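Local coordinates for protein TcpB (Brucella melitensis, PDB 4LQC) that is a bacterial TIR-domain protein whose modelled chain folds into a five-strand parallel sheet flanked by helices, at residues Q23-V26 and A27-D31; V45-L49 and R50-D54; K74-A78 and R79-G83; E128-A131 and K132-S136. The protein carries 2 engineered substitutions. All coordinates share one frame; numbering follows the deposited sequence.

Interaction 1: residues Q23-V26 and A27-D31; sequences QDLV and AALRD
Residues 23-26 and 27-31 form successive turns of helix 18-31, joined by four i to i+4 backbone hydrogen bonds, from Ala27 N to Gln23 O (2.9 Å) through to Arg30 N to Val26 O (3.0 Å). Val26 and Arg30 meet side by side. Val26 CG1, anti to the backbone N (chi1 174°), lies over the centre of one guanidinium face, 3.5 Å from Arg30 CZ. The arginine chain runs extended from CG to NE beside the valine, and NH2 donates a hydrogen bond to Ile36 O, which anchors its far end to the neighbouring strand. On the inner side Leu25 and Leu29 lie alongside each other and point the same way, with Leu25 CD1 4.0 Å from Leu29 CG. These leucines also reach Ile11 and Phe9 of strand 7-14, whereas Ala28 faces Ala131 of helix 127-136. An amphipathic helix packed in this way against its sheet is characteristic of the beta-alpha-beta unit formed by strand 7-14, helix 18-31 and strand 36-43.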
loop_
_atom_site.group_PDB
_atom_site.type_symbol
_atom_site.label_atom_id
_atom_site.label_comp_id
_atom_site.label_asym_id
_atom_site.label_seq_id
_atom_site.Cartn_x
_atom_site.Cartn_y
_atom_site.Cartn_z
ATOM N N GLN B 23 6.242 -6.678 14.010
ATOM C CA GLN B 23 6.520 -7.904 14.763
ATOM C C GLN B 23 6.595 -9.120 13.840
ATOM O O GLN B 23 7.481 -9.970 13.997
ATOM C CB GLN B 23 5.502 -8.134 15.879
ATOM C CG GLN B 23 6.038 -9.011 17.013
ATOM C CD GLN B 23 4.967 -9.410 18.009
ATOM O OE1 GLN B 23 3.771 -9.315 17.723
ATOM N NE2 GLN B 23 5.390 -9.875 19.184
ATOM N N ASP B 24 5.666 -9.206 12.894
ATOM C CA ASP B 24 5.743 -10.190 11.819
ATOM C C ASP B 24 7.134 -10.243 11.182
ATOM O O ASP B 24 7.735 -11.308 11.087
ATOM C CB ASP B 24 4.757 -9.832 10.703
ATOM C CG ASP B 24 3.303 -9.941 11.127
ATOM O OD1 ASP B 24 2.433 -9.799 10.230
ATOM O OD2 ASP B 24 3.033 -10.152 12.330
ATOM N N LEU B 25 7.630 -9.089 10.730
ATOM C CA LEU B 25 8.917 -9.005 10.034
ATOM C C LEU B 25 10.116 -9.258 10.956
ATOM O O LEU B 25 11.136 -9.796 10.522
ATOM C CB LEU B 25 9.067 -7.651 9.346
ATOM C CG LEU B 25 10.376 -7.427 8.592
ATOM C CD1 LEU B 25 10.659 -8.533 7.580
ATOM C CD2 LEU B 25 10.350 -6.069 7.908
ATOM N N VAL B 26 10.000 -8.868 12.222
ATOM C CA VAL B 26 11.046 -9.183 13.194
ATOM C C VAL B 26 11.129 -10.689 13.427
ATOM O O VAL B 26 12.226 -11.250 13.457
ATOM C CB VAL B 26 10.856 -8.441 14.541
ATOM C CG1 VAL B 26 11.867 -8.914 15.545
ATOM C CG2 VAL B 26 10.991 -6.943 14.328
ATOM N N ALA B 27 9.976 -11.342 13.569
ATOM C CA ALA B 27 9.941 -12.791 13.800
ATOM C C ALA B 27 10.463 -13.600 12.611
ATOM O O ALA B 27 11.134 -14.618 12.785
ATOM C CB ALA B 27 8.536 -13.240 14.150
ATOM N N ALA B 28 10.140 -13.152 11.405
ATOM C CA ALA B 28 10.553 -13.859 10.198
ATOM C C ALA B 28 12.053 -13.717 9.970
ATOM O O ALA B 28 12.714 -14.641 9.480
ATOM C CB ALA B 28 9.800 -13.327 8.998
ATOM N N LEU B 29 12.583 -12.548 10.313
ATOM C CA LEU B 29 13.986 -12.269 10.072
ATOM C C LEU B 29 14.834 -12.990 11.111
ATOM O O LEU B 29 15.891 -13.517 10.790
ATOM C CB LEU B 29 14.250 -10.758 10.085
ATOM C CG LEU B 29 14.183 -9.949 8.776
ATOM C CD1 LEU B 29 14.528 -8.481 9.018
ATOM C CD2 LEU B 29 15.114 -10.526 7.723
ATOM N N ARG B 30 14.358 -13.021 12.353
ATOM C CA ARG B 30 15.015 -13.755 13.429
ATOM C C ARG B 30 14.973 -15.246 13.164
ATOM O O ARG B 30 15.881 -15.984 13.540
ATOM C CB ARG B 30 14.349 -13.444 14.774
ATOM C CG ARG B 30 14.795 -12.112 15.346
ATOM C CD ARG B 30 14.262 -11.815 16.735
ATOM N NE ARG B 30 14.737 -10.508 17.197
ATOM C CZ ARG B 30 14.133 -9.771 18.125
ATOM N NH1 ARG B 30 13.022 -10.205 18.712
ATOM N NH2 ARG B 30 14.636 -8.583 18.453
ATOM N N ASP B 31 13.922 -15.689 12.491
ATOM C CA ASP B 31 13.771 -17.106 12.201
ATOM C C ASP B 31 14.790 -17.562 11.148
ATOM O O ASP B 31 15.131 -18.739 11.067
ATOM C CB ASP B 31 12.339 -17.392 11.753
ATOM C CG ASP B 31 12.001 -18.859 11.800
ATOM O OD1 ASP B 31 12.420 -19.559 12.760
ATOM O OD2 ASP B 31 11.310 -19.315 10.864
#

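Interaction 2: residues V45-L49 and R50-D54; sequences VGDSL and RRKID
The flat guanidinium of Arg50 meets Ser48 OG at a slant, with NH2 4.3 Å from that oxygen, and a bend in the arginine chain at chi3 (49°) brings the group to this position. Ser48 occupies the N-cap of helix 49-57. Its hydroxyl, placed anti to the backbone N (chi1 177°), turns to the first helical turn and accepts a long, weak capping bond from Arg51 N at 3.4 Å. The aliphatic part of Arg51 packs on the same oxygen, CG lying 3.5 Å from Ser48 OG. Firmer evidence for the helix start comes from the backbone, where Lys52 N donates to Ser48 O (2.9 Å) and Ile53 N to Leu49 O (2.8 Å). Leu49 and Ile53 run side by side into the interior, Leu49 CD1 4.1 Å from Ile53 CG1. The charges of Asp47 OD2 and Lys52 NZ remain 4.5 Å apart, beyond a salt bridge; OD2 accepts from Lys44 N, while NZ donates to Ala40 O and Thr42 O. This junction follows strand 36-43, at the position of the TIR BB loop. Leu49 leans on Trp76 and on Leu81 of helix 78-83, and Glu80 OE2 of that helix accepts from Arg50 N.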
loop_
_atom_site.group_PDB
_atom_site.type_symbol
_atom_site.label_atom_id
_atom_site.label_comp_id
_atom_site.label_asym_id
_atom_site.label_seq_id
_atom_site.Cartn_x
_atom_site.Cartn_y
_atom_site.Cartn_z
ATOM N N VAL B 45 5.905 10.811 18.279
ATOM C CA VAL B 45 5.884 12.259 18.103
ATOM C C VAL B 45 6.885 12.921 19.052
ATOM O O VAL B 45 6.880 12.642 20.253
ATOM C CB VAL B 45 4.483 12.829 18.372
ATOM C CG1 VAL B 45 4.549 14.335 18.541
ATOM C CG2 VAL B 45 3.537 12.452 17.240
ATOM N N GLY B 46 7.758 13.766 18.506
ATOM C CA GLY B 46 8.763 14.430 19.310
ATOM C C GLY B 46 10.178 13.901 19.137
ATOM O O GLY B 46 11.144 14.629 19.390
ATOM N N ASP B 47 10.324 12.648 18.707
ATOM C CA ASP B 47 11.661 12.068 18.526
ATOM C C ASP B 47 12.432 12.760 17.407
ATOM O O ASP B 47 11.876 13.571 16.644
ATOM C CB ASP B 47 11.570 10.569 18.217
ATOM C CG ASP B 47 11.117 9.762 19.396
ATOM O OD1 ASP B 47 11.403 10.190 20.533
ATOM O OD2 ASP B 47 10.485 8.698 19.200
ATOM N N SER B 48 13.715 12.432 17.301
ATOM C CA SER B 48 14.497 12.868 16.160
ATOM C C SER B 48 14.764 11.678 15.237
ATOM O O SER B 48 15.470 10.734 15.607
ATOM C CB SER B 48 15.804 13.512 16.606
ATOM O OG SER B 48 16.597 13.883 15.489
ATOM N N LEU B 49 14.180 11.721 14.040
ATOM C CA LEU B 49 14.362 10.663 13.055
ATOM C C LEU B 49 15.839 10.486 12.706
ATOM O O LEU B 49 16.352 9.365 12.664
ATOM C CB LEU B 49 13.559 10.982 11.784
ATOM C CG LEU B 49 13.641 9.969 10.638
ATOM C CD1 LEU B 49 13.155 8.561 11.078
ATOM C CD2 LEU B 49 12.836 10.460 9.461
ATOM N N ARG B 50 16.508 11.606 12.463
ATOM C CA ARG B 50 17.901 11.618 12.032
ATOM C C ARG B 50 18.777 10.982 13.084
ATOM O O ARG B 50 19.641 10.155 12.770
ATOM C CB ARG B 50 18.353 13.065 11.797
ATOM C CG ARG B 50 19.812 13.248 11.396
ATOM C CD ARG B 50 20.124 14.737 11.164
ATOM N NE ARG B 50 19.651 15.556 12.281
ATOM C CZ ARG B 50 20.344 15.785 13.401
ATOM N NH1 ARG B 50 21.555 15.257 13.564
ATOM N NH2 ARG B 50 19.822 16.539 14.370
ATOM N N ARG B 51 18.544 11.367 14.338
ATOM C CA ARG B 51 19.327 10.861 15.455
ATOM C C ARG B 51 19.021 9.399 15.724
ATOM O O ARG B 51 19.918 8.617 16.041
ATOM C CB ARG B 51 19.081 11.708 16.706
ATOM C CG ARG B 51 19.766 13.058 16.639
ATOM C CD ARG B 51 19.590 13.851 17.921
ATOM N NE ARG B 51 20.113 13.124 19.072
ATOM C CZ ARG B 51 21.390 13.130 19.444
ATOM N NH1 ARG B 51 22.286 13.829 18.755
ATOM N NH2 ARG B 51 21.771 12.433 20.509
ATOM N N LYS B 52 17.752 9.026 15.596
ATOM C CA LYS B 52 17.365 7.629 15.759
ATOM C C LYS B 52 17.993 6.749 14.672
ATOM O O LYS B 52 18.464 5.645 14.953
ATOM C CB LYS B 52 15.842 7.500 15.744
ATOM C CG LYS B 52 15.175 7.765 17.083
ATOM C CD LYS B 52 15.080 6.470 17.911
ATOM C CE LYS B 52 14.193 6.660 19.128
ATOM N NZ LYS B 52 13.540 5.374 19.547
ATOM N N ILE B 53 17.984 7.235 13.431
ATOM C CA ILE B 53 18.659 6.550 12.333
ATOM C C ILE B 53 20.177 6.436 12.579
ATOM O O ILE B 53 20.765 5.356 12.421
ATOM C CB ILE B 53 18.419 7.273 11.010
ATOM C CG1 ILE B 53 16.964 7.097 10.561
ATOM C CG2 ILE B 53 19.368 6.753 9.938
ATOM C CD1 ILE B 53 16.537 5.665 10.408
ATOM N N ASP B 54 20.807 7.551 12.944
ATOM C CA ASP B 54 22.228 7.556 13.299
ATOM C C ASP B 54 22.542 6.503 14.349
ATOM O O ASP B 54 23.464 5.693 14.179
ATOM C CB ASP B 54 22.629 8.915 13.869
ATOM C CG ASP B 54 22.876 9.951 12.795
ATOM O OD1 ASP B 54 23.049 9.550 11.620
ATOM O OD2 ASP B 54 22.902 11.161 13.138
#

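Interaction 3: residues K74-A78 and R79-G83; sequences KQWPA and RELDG
Ala78 O is gripped by two backbone donors of helix 78-83: Asp82 N at 3.0 Å, nearly straight with an N-H...O angle of 174°, and Leu81 N at 3.2 Å in a weak, strongly bent bond. Pro77 O, at the N-cap position, is likewise shared, but both its bonds are weak, from Leu81 N at 3.3 Å and from Glu80 N. The first turn thus opens with divided, weak bonds, and the one from Asp82 N is the first straight one. Glu80 lies against CB and CG of Pro77. Its extended chain crosses the ring obliquely, bringing OE1 to 3.8 Å from Pro77 CG, while OE2 is held by Arg50 N. The bond to helix 49-57 holds the carboxylate where the van der Waals touch on Pro77 alone would not. Leu81 instead turns inward: with CG beside the backbone N (chi1 -72°), its CD2 comes 4.0 Å from Trp76 CB, touching the base of the tryptophan side chain. The indole itself continues away from the helix; Lys74 CB lies over one of its faces, offset toward the rim, and Phe71 meets the ring at a planar angle of about 35°. Asp82 CG sits 3.2 Å from Ala78 O, with OD1 held by Ser111 OG. Leu81 is the buried anchor, touching Phe71 and Phe110 around it. The spacing from Trp76 to Glu80, with the glutamate in the first turn of the helix, matches the WxxxE motif found in many bacterial TIR-domain proteins.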
loop_
_atom_site.group_PDB
_atom_site.type_symbol
_atom_site.label_atom_id
_atom_site.label_comp_id
_atom_site.label_asym_id
_atom_site.label_seq_id
_atom_site.Cartn_x
_atom_site.Cartn_y
_atom_site.Cartn_z
ATOM N N LYS B 74 3.532 11.277 11.847
ATOM C CA LYS B 74 4.337 11.866 12.911
ATOM C C LYS B 74 4.858 13.238 12.487
ATOM O O LYS B 74 5.430 13.951 13.292
ATOM C CB LYS B 74 5.522 10.967 13.288
ATOM C CG LYS B 74 5.177 9.527 13.624
ATOM C CD LYS B 74 4.292 9.415 14.866
ATOM C CE LYS B 74 3.531 8.088 14.880
ATOM N NZ LYS B 74 2.640 7.961 16.066
ATOM N N GLN B 75 4.659 13.590 11.220
ATOM C CA GLN B 75 5.066 14.888 10.700
ATOM C C GLN B 75 6.563 15.144 10.888
ATOM O O GLN B 75 6.953 16.086 11.581
ATOM C CB GLN B 75 4.248 16.015 11.349
ATOM C CG GLN B 75 2.768 16.054 10.931
ATOM C CD GLN B 75 2.025 17.264 11.507
ATOM O OE1 GLN B 75 2.330 17.733 12.612
ATOM N NE2 GLN B 75 1.056 17.781 10.753
ATOM N N TRP B 76 7.392 14.313 10.256
ATOM C CA TRP B 76 8.847 14.443 10.350
ATOM C C TRP B 76 9.315 15.631 9.524
ATOM O O TRP B 76 8.625 16.044 8.607
ATOM C CB TRP B 76 9.527 13.166 9.849
ATOM C CG TRP B 76 9.093 11.945 10.609
ATOM C CD1 TRP B 76 8.255 10.950 10.167
ATOM C CD2 TRP B 76 9.459 11.602 11.947
ATOM N NE1 TRP B 76 8.085 10.007 11.155
ATOM C CE2 TRP B 76 8.810 10.383 12.258
ATOM C CE3 TRP B 76 10.267 12.209 12.924
ATOM C CZ2 TRP B 76 8.948 9.760 13.504
ATOM C CZ3 TRP B 76 10.403 11.591 14.152
ATOM C CH2 TRP B 76 9.749 10.373 14.432
ATOM N N PRO B 77 10.492 16.191 9.850
ATOM C CA PRO B 77 10.962 17.300 9.016
ATOM C C PRO B 77 11.209 16.802 7.597
ATOM O O PRO B 77 11.536 15.631 7.430
ATOM C CB PRO B 77 12.281 17.730 9.701
ATOM C CG PRO B 77 12.139 17.262 11.119
ATOM C CD PRO B 77 11.370 15.951 11.009
ATOM N N ALA B 78 11.045 17.669 6.602
ATOM C CA ALA B 78 11.102 17.247 5.208
ATOM C C ALA B 78 12.485 16.748 4.840
ATOM O O ALA B 78 12.611 15.784 4.079
ATOM C CB ALA B 78 10.680 18.400 4.267
ATOM N N ARG B 79 13.517 17.421 5.362
ATOM C CA ARG B 79 14.905 17.133 5.005
ATOM C C ARG B 79 15.403 15.839 5.607
ATOM O O ARG B 79 16.341 15.222 5.090
ATOM C CB ARG B 79 15.837 18.271 5.441
ATOM C CG ARG B 79 15.725 18.713 6.898
ATOM C CD ARG B 79 16.703 19.865 7.193
ATOM N NE ARG B 79 16.691 20.256 8.600
ATOM C CZ ARG B 79 17.192 21.397 9.077
ATOM N NH1 ARG B 79 17.741 22.293 8.261
ATOM N NH2 ARG B 79 17.132 21.643 10.379
ATOM N N GLU B 80 14.808 15.457 6.730
ATOM C CA GLU B 80 15.138 14.205 7.382
ATOM C C GLU B 80 14.487 13.034 6.643
ATOM O O GLU B 80 15.012 11.924 6.661
ATOM C CB GLU B 80 14.737 14.257 8.859
ATOM C CG GLU B 80 15.600 15.254 9.676
ATOM C CD GLU B 80 15.445 15.106 11.188
ATOM O OE1 GLU B 80 15.651 16.107 11.892
ATOM O OE2 GLU B 80 15.106 13.995 11.675
ATOM N N LEU B 81 13.358 13.287 5.982
ATOM C CA LEU B 81 12.746 12.272 5.104
ATOM C C LEU B 81 13.585 12.113 3.842
ATOM O O LEU B 81 13.955 11.002 3.448
ATOM C CB LEU B 81 11.318 12.653 4.702
ATOM C CG LEU B 81 10.222 12.566 5.761
ATOM C CD1 LEU B 81 8.885 12.866 5.113
ATOM C CD2 LEU B 81 10.195 11.179 6.420
ATOM N N ASP B 82 13.880 13.247 3.215
ATOM C CA ASP B 82 14.740 13.273 2.048
ATOM C C ASP B 82 16.102 12.668 2.361
ATOM O O ASP B 82 16.733 12.088 1.472
ATOM C CB ASP B 82 14.914 14.704 1.546
ATOM C CG ASP B 82 13.616 15.313 1.071
ATOM O OD1 ASP B 82 12.623 14.562 0.898
ATOM O OD2 ASP B 82 13.591 16.545 0.851
ATOM N N GLY B 83 16.543 12.809 3.618
ATOM C CA GLY B 83 17.830 12.296 4.069
ATOM C C GLY B 83 17.926 10.776 4.094
ATOM O O GLY B 83 19.006 10.209 3.930
#

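Interaction 4: residues E128-A131 and K132-S136; sequences EEIA and KELHS
Residues 128-131 and 132-136 are consecutive turns of helix 127-136, and four i to i+4 bonds document the regular backbone. Lys132 N donates to Glu128 O at 3.0 Å, Glu133 N to Glu129 O at 3.2 Å, Leu134 N to Ile130 O at 2.9 Å, and His135 N to Ala131 O at 2.8 Å. Ile130 and Leu134 make the apolar side-chain contact. They lie alongside one another with the same heading, and Ile130 CG2, the branch anti to the backbone N, approaches Leu134 CD1 to 3.7 Å. Leu134 also packs over the backbone, its CG being 3.3 Å from Ile130 O. Ala131, whose small side chain adds little to this row, lets helix 18-31 come close through Ala28 and Leu29. The outer residues behave differently. Lys132 is extended beyond CG, and that CG rests 3.3 Å from Glu128 O. Glu133, bent at chi2, directs OE1 to a salt bridge with Lys125 NZ, and so binds the helix to the residues leading into it. Near the start of the helix, Ser126 OG accepts from Glu129 N. One apolar side thus faces helix 18-31 and Leu120 of strand 120-121, with the charged residues mostly on the outer side and Glu133 at the border beside Leu120, an amphipathic pattern consistent with the last helix of the TIR fold, which follows the fifth strand.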
loop_
_atom_site.group_PDB
_atom_site.type_symbol
_atom_site.label_atom_id
_atom_site.label_comp_id
_atom_site.label_asym_id
_atom_site.label_seq_id
_atom_site.Cartn_x
_atom_site.Cartn_y
_atom_site.Cartn_z
ATOM N N GLU B 128 7.268 -13.117 4.636
ATOM C CA GLU B 128 8.330 -14.101 4.435
ATOM C C GLU B 128 9.241 -13.757 3.248
ATOM O O GLU B 128 10.465 -13.847 3.364
ATOM C CB GLU B 128 7.760 -15.512 4.258
ATOM C CG GLU B 128 7.082 -16.097 5.497
ATOM C CD GLU B 128 5.734 -15.453 5.815
ATOM O OE1 GLU B 128 5.166 -14.725 4.959
ATOM O OE2 GLU B 128 5.236 -15.675 6.938
ATOM N N GLU B 129 8.658 -13.389 2.106
ATOM C CA GLU B 129 9.464 -13.070 0.923
ATOM C C GLU B 129 10.373 -11.873 1.196
ATOM O O GLU B 129 11.522 -11.825 0.738
ATOM C CB GLU B 129 8.582 -12.809 -0.303
ATOM C CG GLU B 129 7.842 -14.049 -0.832
ATOM C CD GLU B 129 7.016 -13.770 -2.098
ATOM O OE1 GLU B 129 7.264 -14.422 -3.138
ATOM O OE2 GLU B 129 6.101 -12.917 -2.063
ATOM N N ILE B 130 9.866 -10.912 1.967
ATOM C CA ILE B 130 10.631 -9.714 2.301
ATOM C C ILE B 130 11.762 -10.054 3.266
ATOM O O ILE B 130 12.883 -9.521 3.171
ATOM C CB ILE B 130 9.714 -8.637 2.908
ATOM C CG1 ILE B 130 8.861 -8.009 1.802
ATOM C CG2 ILE B 130 10.528 -7.570 3.625
ATOM C CD1 ILE B 130 7.887 -6.972 2.306
ATOM N N ALA B 131 11.468 -10.959 4.189
ATOM C CA ALA B 131 12.470 -11.439 5.127
ATOM C C ALA B 131 13.647 -12.054 4.367
ATOM O O ALA B 131 14.804 -11.709 4.625
ATOM C CB ALA B 131 11.850 -12.436 6.075
ATOM N N LYS B 132 13.344 -12.943 3.420
ATOM C CA LYS B 132 14.367 -13.620 2.620
ATOM C C LYS B 132 15.264 -12.621 1.896
ATOM O O LYS B 132 16.494 -12.729 1.927
ATOM C CB LYS B 132 13.717 -14.564 1.598
ATOM C CG LYS B 132 12.924 -15.675 2.229
ATOM C CD LYS B 132 12.473 -16.741 1.209
ATOM C CE LYS B 132 11.785 -17.930 1.919
ATOM N NZ LYS B 132 10.832 -18.701 1.041
ATOM N N GLU B 133 14.637 -11.643 1.252
ATOM C CA GLU B 133 15.354 -10.637 0.489
ATOM C C GLU B 133 16.264 -9.794 1.360
ATOM O O GLU B 133 17.412 -9.519 0.995
ATOM C CB GLU B 133 14.362 -9.737 -0.224
ATOM C CG GLU B 133 15.001 -8.758 -1.171
ATOM C CD GLU B 133 14.179 -8.591 -2.415
ATOM O OE1 GLU B 133 13.387 -9.508 -2.711
ATOM O OE2 GLU B 133 14.315 -7.555 -3.098
ATOM N N LEU B 134 15.748 -9.362 2.506
ATOM C CA LEU B 134 16.552 -8.589 3.439
ATOM C C LEU B 134 17.689 -9.455 3.947
ATOM O O LEU B 134 18.826 -8.991 4.047
ATOM C CB LEU B 134 15.693 -8.105 4.607
ATOM C CG LEU B 134 14.683 -7.014 4.267
ATOM C CD1 LEU B 134 13.664 -6.855 5.385
ATOM C CD2 LEU B 134 15.433 -5.710 4.045
ATOM N N HIS B 135 17.375 -10.717 4.257
ATOM C CA HIS B 135 18.365 -11.662 4.765
ATOM C C HIS B 135 19.536 -11.844 3.800
ATOM O O HIS B 135 20.684 -11.993 4.229
ATOM C CB HIS B 135 17.718 -13.013 5.079
ATOM C CG HIS B 135 18.690 -14.061 5.526
ATOM N ND1 HIS B 135 19.124 -14.170 6.832
ATOM C CD2 HIS B 135 19.306 -15.057 4.844
ATOM C CE1 HIS B 135 19.965 -15.183 6.934
ATOM N NE2 HIS B 135 20.099 -15.735 5.740
ATOM N N SER B 136 19.247 -11.817 2.503
ATOM C CA SER B 136 20.293 -11.909 1.489
ATOM C C SER B 136 21.377 -10.842 1.601
ATOM O O SER B 136 22.525 -11.096 1.237
ATOM C CB SER B 136 19.695 -11.860 0.093
ATOM O OG SER B 136 19.323 -13.162 -0.311
#

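How the interactions relate
All four contacts are local, each within one continuous run, and they follow one another in series without nesting or crossing. Interaction 1 lies on helix 18-31, between the first two strands; interaction 2 closes the loop after strand 36-43 onto the next helix; interaction 3 does the same for the loop before helix 78-83; interaction 4 belongs to the last helix. In space they form two pairs, each with centres about 10 Å apart. Interactions 1 and 4 meet through Leu29 and Ala131, whereas 2 and 3 meet chiefly through Arg50 N and Glu80 OE2, with the Trp76 ring packing on Leu49. Interactions 1 and 3, centres about 27 Å apart, lie on opposite sides of the domain.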